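Local atomic coordinates of uncharacterized protein (Bacteroides ovatus, PDB entry 4FXT), a protein that is of unknown function but probably pairs a transthyretin-like N-terminal domain with an E-set-like, immunoglobulin-type C-terminal domain. Residues A[95-100]-A[120-125]. Sequence-based numbering, arbitrary orientation.
Sequences TPYFFV and KVVANA
Phe98 and Lys120 illustrate how an antiparallel non-hydrogen-bonded pair sets two side chains alongside each other on one face of a sheet, their CA atoms 4.7 Å apart. Followed from CB, Phe98 has its CG anti to the carbonyl carbon (chi1 -70°), and the ring then meets two partners through different atoms. CD2 meets Lys120 CA, CE2 comes to 3.6 Å from Lys120 CB and also touches CG, and CZ at the tip reaches Lys120 CG and CD, so the CB-to-CD part of the extended lysine chain runs beside the ring before its end leads away. CE1, meanwhile, lies 3.9 Å from Ala125 CB, a methyl that also packs on Tyr97 CB. An alanine at Phe98 would probably leave the aliphatic part of Lys120 and the Ala125 methyl without the ring that both pack against.

Just beyond the pair, Tyr97 O accepts two backbone bonds: a nearly straight one from Val122 N (172°), lying in the carbonyl plane on a lone pair, and a more bent one from Val121 N. They fix the chain where it leaves strand 111-120 and enters the type I turn Val122 to Ala125. Val122 CG2 packs 3.6 Å from Tyr97 CD1, while Tyr97 OH is hydrogen-bonded to Arg74 NH2.

The contact joins residues 95-97 and the start of strand 98-108 to the loop between strands 111-120 and 127-135. Phe98 also packs on Val183 and Ser185 of strand 176-185, in the opposing sheet, whereas Pro96 and Val121 touch Tyr16 of strand 7-16, in the N-terminal domain.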
# COMPACT_ATOMS: atom_id res chain seq x y z
N THR A 95 6.89 4.76 7.94
CA THR A 95 8.23 4.39 7.47
C THR A 95 8.12 2.88 7.06
O THR A 95 8.21 1.98 7.91
CB THR A 95 9.34 4.73 8.52
OG1 THR A 95 9.25 3.87 9.65
CG2 THR A 95 9.36 6.22 8.94
N PRO A 96 7.87 2.61 5.75
CA PRO A 96 7.80 1.21 5.29
C PRO A 96 9.15 0.48 5.44
O PRO A 96 10.20 1.14 5.53
CB PRO A 96 7.43 1.33 3.80
CG PRO A 96 7.23 2.76 3.53
CD PRO A 96 7.80 3.56 4.62
N TYR A 97 9.12 -0.87 5.50
CA TYR A 97 10.36 -1.62 5.63
C TYR A 97 11.07 -1.57 4.27
O TYR A 97 12.25 -1.20 4.17
CB TYR A 97 10.09 -3.04 6.12
CG TYR A 97 9.42 -3.05 7.48
CD1 TYR A 97 10.14 -2.78 8.64
CD2 TYR A 97 8.06 -3.35 7.61
CE1 TYR A 97 9.52 -2.75 9.89
CE2 TYR A 97 7.44 -3.35 8.85
CZ TYR A 97 8.18 -3.05 9.99
OH TYR A 97 7.62 -3.07 11.25
N PHE A 98 10.29 -1.82 3.23
CA PHE A 98 10.63 -1.71 1.83
C PHE A 98 9.58 -0.86 1.14
O PHE A 98 8.38 -0.95 1.50
CB PHE A 98 10.74 -3.10 1.19
CG PHE A 98 11.93 -3.92 1.63
CD1 PHE A 98 11.85 -4.74 2.74
CD2 PHE A 98 13.11 -3.90 0.90
CE1 PHE A 98 12.94 -5.51 3.15
CE2 PHE A 98 14.19 -4.69 1.29
CZ PHE A 98 14.11 -5.47 2.42
N PHE A 99 10.01 -0.01 0.20
CA PHE A 99 9.08 0.87 -0.51
C PHE A 99 9.17 0.64 -2.02
O PHE A 99 10.26 0.44 -2.55
CB PHE A 99 9.36 2.34 -0.14
CG PHE A 99 8.48 3.37 -0.81
CD1 PHE A 99 7.12 3.47 -0.49
CD2 PHE A 99 9.01 4.29 -1.69
CE1 PHE A 99 6.30 4.43 -1.09
CE2 PHE A 99 8.20 5.27 -2.28
CZ PHE A 99 6.85 5.34 -1.98
N VAL A 100 8.00 0.62 -2.70
CA VAL A 100 7.93 0.44 -4.16
C VAL A 100 7.61 1.79 -4.82
O VAL A 100 6.56 2.36 -4.51
CB VAL A 100 6.90 -0.64 -4.60
CG1 VAL A 100 7.11 -1.01 -6.07
CG2 VAL A 100 7.01 -1.90 -3.75
N LYS A 120 15.18 -0.19 0.34
CA LYS A 120 15.21 -0.79 1.68
C LYS A 120 15.30 0.38 2.63
O LYS A 120 16.34 1.05 2.68
CB LYS A 120 16.34 -1.82 1.83
CG LYS A 120 16.42 -2.51 3.20
CD LYS A 120 17.56 -3.50 3.22
CE LYS A 120 17.78 -4.09 4.56
NZ LYS A 120 18.84 -5.12 4.52
N VAL A 121 14.15 0.74 3.25
CA VAL A 121 14.03 1.93 4.11
C VAL A 121 14.51 1.58 5.55
O VAL A 121 15.25 2.38 6.13
CB VAL A 121 12.57 2.44 4.07
CG1 VAL A 121 12.39 3.70 4.91
CG2 VAL A 121 12.12 2.69 2.63
N VAL A 122 14.10 0.40 6.10
CA VAL A 122 14.49 -0.12 7.43
C VAL A 122 15.66 -1.10 7.25
O VAL A 122 15.44 -2.19 6.73
CB VAL A 122 13.31 -0.77 8.17
CG1 VAL A 122 13.74 -1.31 9.53
CG2 VAL A 122 12.14 0.21 8.32
N ALA A 123 16.89 -0.68 7.64
CA ALA A 123 18.15 -1.43 7.44
C ALA A 123 18.11 -2.84 8.09
O ALA A 123 18.74 -3.78 7.61
CB ALA A 123 19.32 -0.64 8.00
N ASN A 124 17.39 -2.93 9.21
CA ASN A 124 17.14 -4.09 10.04
C ASN A 124 16.33 -5.18 9.27
O ASN A 124 16.56 -6.37 9.51
CB ASN A 124 16.34 -3.59 11.25
CG ASN A 124 15.79 -4.64 12.15
OD1 ASN A 124 16.49 -5.59 12.53
ND2 ASN A 124 14.52 -4.46 12.55
N ALA A 125 15.38 -4.76 8.40
CA ALA A 125 14.45 -5.62 7.64
C ALA A 125 15.15 -6.44 6.57
O ALA A 125 16.16 -6.03 6.03
CB ALA A 125 13.37 -4.77 6.98